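Local coordinates for rhusiopathiae surface protein B (Erysipelothrix rhusiopathiae, PDB 3V10) that probably binds collagen as a cell-wall-anchored surface adhesin, the present chain being its collagen-binding region, built of two immunoglobulin-like domains, at residues T5-P17 with I28-G40. Sequence-based numbering, arbitrary orientation.
Sequences TNEAIFTQFDVNP and IEFNLAFSDMNNG
A classic beta bulge, in which T11 and Q12 both face A33, interrupts the antiparallel pairing of strands 10-16 and 28-35 in the N-terminal Ig-like domain. A33 O takes weak hydrogen bonds from T11 N and, at longer range, from Q12 N, while A33 N returns a bond to Q12 O (3.1 Å), arriving from above the carbonyl plane. Beyond the bulge the pairing is regular: D14 and N31 exchange two backbone bonds, and N31 N meets D14 O almost head-on (2.8 Å).

F10, F13, V15, F30, L32 and F34 share one face of the pair. V15 and F30 lie side by side; with CG1 anti to the backbone N (chi1 -176°), V15 sets CG1 over one face of the F30 ring, and its CG2 reaches F30 CE1 (3.5 Å). F13 CE1 meets the edge of the same ring at CD1 (4.0 Å). L32 CD1 packs against F10 CD2 (3.8 Å). The other face carries Q12 and A33, whose CB atoms touch (3.4 Å).

Before strand 10-16, the N38 amide meets the incoming loop: OD1 accepts a weak hydrogen bond from A8 N, while the approach of ND2 to E7 OE2 (2.5 Å) is so short that its exact geometry is doubtful.

F51 of strand 50-54 meets the rings of F10 and F34 edge-to-face, and strand 112-123 pairs antiparallel with 28-35, placing that strand between 10-16 and 112-123.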
loop_
_atom_site.group_PDB
_atom_site.type_symbol
_atom_site.label_atom_id
_atom_site.label_comp_id
_atom_site.label_asym_id
_atom_site.label_seq_id
_atom_site.Cartn_x
_atom_site.Cartn_y
_atom_site.Cartn_z
ATOM N N THR A 5 3.682 -17.340 21.719
ATOM C CA THR A 5 3.879 -17.575 20.295
ATOM C C THR A 5 3.492 -18.968 19.795
ATOM O O THR A 5 2.808 -19.103 18.782
ATOM C CB THR A 5 5.341 -17.278 19.897
ATOM O OG1 THR A 5 5.633 -15.903 20.184
ATOM C CG2 THR A 5 5.555 -17.528 18.402
ATOM N N ASN A 6 3.916 -20.008 20.495
ATOM C CA ASN A 6 3.579 -21.351 20.049
ATOM C C ASN A 6 2.470 -22.022 20.847
ATOM O O ASN A 6 2.230 -23.220 20.691
ATOM C CB ASN A 6 4.828 -22.221 20.024
ATOM C CG ASN A 6 5.808 -21.776 18.960
ATOM O OD1 ASN A 6 5.508 -21.817 17.762
ATOM N ND2 ASN A 6 6.979 -21.332 19.386
ATOM N N GLU A 7 1.798 -21.245 21.693
ATOM C CA GLU A 7 0.678 -21.753 22.489
ATOM C C GLU A 7 -0.569 -21.804 21.607
ATOM O O GLU A 7 -0.658 -21.086 20.610
ATOM C CB GLU A 7 0.414 -20.835 23.681
ATOM C CG GLU A 7 1.420 -20.958 24.795
ATOM C CD GLU A 7 1.400 -22.339 25.421
ATOM O OE1 GLU A 7 2.018 -23.258 24.854
ATOM O OE2 GLU A 7 0.753 -22.510 26.472
ATOM N N ALA A 8 -1.538 -22.635 21.989
ATOM C CA ALA A 8 -2.769 -22.796 21.218
ATOM C C ALA A 8 -3.866 -21.803 21.600
ATOM O O ALA A 8 -4.982 -22.205 21.926
ATOM C CB ALA A 8 -3.287 -24.222 21.372
ATOM N N ILE A 9 -3.555 -20.511 21.544
ATOM C CA ILE A 9 -4.528 -19.473 21.895
ATOM C C ILE A 9 -5.092 -18.754 20.677
ATOM O O ILE A 9 -5.941 -17.868 20.810
ATOM C CB ILE A 9 -3.911 -18.395 22.835
ATOM C CG1 ILE A 9 -2.670 -17.774 22.191
ATOM C CG2 ILE A 9 -3.555 -19.013 24.174
ATOM C CD1 ILE A 9 -2.246 -16.469 22.823
ATOM N N PHE A 10 -4.637 -19.148 19.492
ATOM C CA PHE A 10 -5.079 -18.521 18.255
ATOM C C PHE A 10 -6.259 -19.241 17.620
ATOM O O PHE A 10 -6.136 -20.360 17.113
ATOM C CB PHE A 10 -3.885 -18.421 17.312
ATOM C CG PHE A 10 -2.691 -17.778 17.961
ATOM C CD1 PHE A 10 -1.694 -18.554 18.545
ATOM C CD2 PHE A 10 -2.612 -16.393 18.079
ATOM C CE1 PHE A 10 -0.640 -17.959 19.241
ATOM C CE2 PHE A 10 -1.566 -15.791 18.771
ATOM C CZ PHE A 10 -0.579 -16.573 19.353
ATOM N N THR A 11 -7.402 -18.558 17.652
ATOM C CA THR A 11 -8.672 -19.075 17.151
ATOM C C THR A 11 -8.999 -18.814 15.683
ATOM O O THR A 11 -9.937 -19.407 15.146
ATOM C CB THR A 11 -9.837 -18.516 17.987
ATOM O OG1 THR A 11 -9.887 -17.093 17.832
ATOM C CG2 THR A 11 -9.647 -18.850 19.461
ATOM N N GLN A 12 -8.250 -17.930 15.031
ATOM C CA GLN A 12 -8.510 -17.626 13.630
ATOM C C GLN A 12 -7.248 -17.160 12.922
ATOM O O GLN A 12 -6.401 -16.498 13.521
ATOM C CB GLN A 12 -9.591 -16.541 13.506
ATOM C CG GLN A 12 -10.980 -16.984 13.962
ATOM C CD GLN A 12 -12.011 -15.873 13.896
ATOM O OE1 GLN A 12 -11.693 -14.729 13.564
ATOM N NE2 GLN A 12 -13.259 -16.205 14.217
ATOM N N PHE A 13 -7.127 -17.507 11.646
ATOM C CA PHE A 13 -5.966 -17.109 10.860
ATOM C C PHE A 13 -6.279 -17.154 9.372
ATOM O O PHE A 13 -6.721 -18.182 8.855
ATOM C CB PHE A 13 -4.778 -18.021 11.169
ATOM C CG PHE A 13 -3.571 -17.749 10.320
ATOM C CD1 PHE A 13 -3.098 -16.451 10.160
ATOM C CD2 PHE A 13 -2.915 -18.788 9.665
ATOM C CE1 PHE A 13 -1.990 -16.188 9.356
ATOM C CE2 PHE A 13 -1.801 -18.533 8.856
ATOM C CZ PHE A 13 -1.344 -17.229 8.704
ATOM N N ASP A 14 -6.045 -16.042 8.682
ATOM C CA ASP A 14 -6.321 -15.983 7.254
ATOM C C ASP A 14 -5.440 -14.971 6.528
ATOM O O ASP A 14 -5.067 -13.942 7.088
ATOM C CB ASP A 14 -7.797 -15.650 7.034
ATOM C CG ASP A 14 -8.249 -15.925 5.618
ATOM O OD1 ASP A 14 -7.865 -16.978 5.064
ATOM O OD2 ASP A 14 -8.995 -15.094 5.063
ATOM N N VAL A 15 -5.106 -15.277 5.279
ATOM C CA VAL A 15 -4.268 -14.403 4.466
ATOM C C VAL A 15 -4.992 -13.923 3.213
ATOM O O VAL A 15 -5.627 -14.708 2.506
ATOM C CB VAL A 15 -2.976 -15.121 4.016
ATOM C CG1 VAL A 15 -2.086 -14.148 3.248
ATOM C CG2 VAL A 15 -2.246 -15.689 5.220
ATOM N N ASN A 16 -4.881 -12.629 2.939
ATOM C CA ASN A 16 -5.516 -12.026 1.774
ATOM C C ASN A 16 -4.556 -11.021 1.138
ATOM O O ASN A 16 -3.769 -10.377 1.830
ATOM C CB ASN A 16 -6.817 -11.324 2.183
ATOM C CG ASN A 16 -7.913 -12.302 2.590
ATOM O OD1 ASN A 16 -8.485 -12.996 1.748
ATOM N ND2 ASN A 16 -8.203 -12.365 3.885
ATOM N N PRO A 17 -4.588 -10.896 -0.198
ATOM C CA PRO A 17 -5.468 -11.654 -1.094
ATOM C C PRO A 17 -4.976 -13.088 -1.287
ATOM O O PRO A 17 -3.819 -13.401 -1.010
ATOM C CB PRO A 17 -5.421 -10.839 -2.385
ATOM C CG PRO A 17 -4.018 -10.287 -2.372
ATOM C CD PRO A 17 -3.847 -9.857 -0.935
ATOM N N ILE A 28 -0.356 -7.217 1.560
ATOM C CA ILE A 28 -0.706 -8.621 1.723
ATOM C C ILE A 28 -1.212 -8.617 3.161
ATOM O O ILE A 28 -0.461 -8.314 4.085
ATOM C CB ILE A 28 0.514 -9.554 1.574
ATOM C CG1 ILE A 28 0.991 -9.534 0.119
ATOM C CG2 ILE A 28 0.141 -10.972 1.961
ATOM C CD1 ILE A 28 2.151 -10.457 -0.193
ATOM N N GLU A 29 -2.495 -8.920 3.337
ATOM C CA GLU A 29 -3.128 -8.883 4.649
ATOM C C GLU A 29 -3.163 -10.179 5.437
ATOM O O GLU A 29 -3.413 -11.259 4.895
ATOM C CB GLU A 29 -4.565 -8.381 4.516
ATOM C CG GLU A 29 -4.711 -7.040 3.850
ATOM C CD GLU A 29 -6.135 -6.799 3.400
ATOM O OE1 GLU A 29 -7.056 -7.000 4.220
ATOM O OE2 GLU A 29 -6.331 -6.414 2.229
ATOM N N PHE A 30 -2.929 -10.047 6.736
ATOM C CA PHE A 30 -2.954 -11.178 7.643
ATOM C C PHE A 30 -3.971 -10.870 8.727
ATOM O O PHE A 30 -3.938 -9.801 9.333
ATOM C CB PHE A 30 -1.575 -11.394 8.271
ATOM C CG PHE A 30 -0.553 -11.914 7.309
ATOM C CD1 PHE A 30 -0.419 -13.280 7.093
ATOM C CD2 PHE A 30 0.250 -11.038 6.590
ATOM C CE1 PHE A 30 0.502 -13.770 6.175
ATOM C CE2 PHE A 30 1.176 -11.516 5.664
ATOM C CZ PHE A 30 1.303 -12.887 5.456
ATOM N N ASN A 31 -4.898 -11.795 8.942
ATOM C CA ASN A 31 -5.910 -11.627 9.972
ATOM C C ASN A 31 -5.676 -12.695 11.028
ATOM O O ASN A 31 -5.532 -13.875 10.708
ATOM C CB ASN A 31 -7.310 -11.782 9.384
ATOM C CG ASN A 31 -8.378 -11.814 10.450
ATOM O OD1 ASN A 31 -8.707 -10.791 11.051
ATOM N ND2 ASN A 31 -8.917 -13.001 10.707
ATOM N N LEU A 32 -5.644 -12.277 12.286
ATOM C CA LEU A 32 -5.399 -13.195 13.386
ATOM C C LEU A 32 -6.311 -12.903 14.572
ATOM O O LEU A 32 -6.555 -11.748 14.919
ATOM C CB LEU A 32 -3.927 -13.083 13.811
ATOM C CG LEU A 32 -3.387 -13.974 14.925
ATOM C CD1 LEU A 32 -3.313 -15.420 14.445
ATOM C CD2 LEU A 32 -2.005 -13.475 15.337
ATOM N N ALA A 33 -6.823 -13.960 15.191
ATOM C CA ALA A 33 -7.690 -13.820 16.346
ATOM C C ALA A 33 -7.143 -14.698 17.460
ATOM O O ALA A 33 -6.589 -15.763 17.198
ATOM C CB ALA A 33 -9.114 -14.246 15.992
ATOM N N PHE A 34 -7.287 -14.246 18.697
ATOM C CA PHE A 34 -6.825 -15.023 19.838
ATOM C C PHE A 34 -7.717 -14.809 21.053
ATOM O O PHE A 34 -8.584 -13.930 21.061
ATOM C CB PHE A 34 -5.360 -14.681 20.162
ATOM C CG PHE A 34 -5.137 -13.256 20.576
ATOM C CD1 PHE A 34 -5.190 -12.892 21.917
ATOM C CD2 PHE A 34 -4.873 -12.275 19.623
ATOM C CE1 PHE A 34 -4.982 -11.574 22.304
ATOM C CE2 PHE A 34 -4.666 -10.953 19.999
ATOM C CZ PHE A 34 -4.719 -10.603 21.344
ATOM N N SER A 35 -7.528 -15.638 22.072
ATOM C CA SER A 35 -8.316 -15.515 23.286
ATOM C C SER A 35 -7.561 -16.163 24.431
ATOM O O SER A 35 -6.476 -16.713 24.235
ATOM C CB SER A 35 -9.679 -16.190 23.113
ATOM O OG SER A 35 -9.523 -17.579 22.885
ATOM N N ASP A 36 -8.137 -16.095 25.624
ATOM C CA ASP A 36 -7.514 -16.674 26.803
ATOM C C ASP A 36 -7.799 -18.165 26.988
ATOM O O ASP A 36 -7.694 -18.683 28.098
ATOM C CB ASP A 36 -7.943 -15.910 28.058
ATOM C CG ASP A 36 -9.444 -15.708 28.135
ATOM O OD1 ASP A 36 -10.190 -16.486 27.508
ATOM O OD2 ASP A 36 -9.873 -14.772 28.835
ATOM N N MET A 37 -8.175 -18.849 25.910
ATOM C CA MET A 37 -8.425 -20.288 25.984
ATOM C C MET A 37 -7.260 -20.986 25.296
ATOM O O MET A 37 -7.098 -20.892 24.077
ATOM C CB MET A 37 -9.732 -20.673 25.281
ATOM C CG MET A 37 -11.002 -20.327 26.044
ATOM S SD MET A 37 -10.992 -20.847 27.780
ATOM C CE MET A 37 -10.684 -22.529 27.670
ATOM N N ASN A 38 -6.441 -21.675 26.083
ATOM C CA ASN A 38 -5.281 -22.377 25.543
ATOM C C ASN A 38 -5.446 -23.891 25.651
ATOM O O ASN A 38 -5.317 -24.465 26.735
ATOM C CB ASN A 38 -4.020 -21.914 26.281
ATOM C CG ASN A 38 -2.767 -22.572 25.758
ATOM O OD1 ASN A 38 -2.720 -23.027 24.617
ATOM N ND2 ASN A 38 -1.733 -22.616 26.590
ATOM N N ASN A 39 -5.727 -24.537 24.523
ATOM C CA ASN A 39 -5.927 -25.980 24.503
ATOM C C ASN A 39 -7.076 -26.371 25.431
ATOM O O ASN A 39 -7.014 -27.378 26.139
ATOM C CB ASN A 39 -4.640 -26.704 24.918
ATOM C CG ASN A 39 -3.850 -27.209 23.727
ATOM O OD1 ASN A 39 -2.621 -27.264 23.763
ATOM N ND2 ASN A 39 -4.554 -27.596 22.668
ATOM N N GLY A 40 -8.127 -25.559 25.419
ATOM C CA GLY A 40 -9.287 -25.835 26.246
ATOM C C GLY A 40 -9.111 -25.447 27.699
ATOM O O GLY A 40 -9.980 -25.725 28.523
#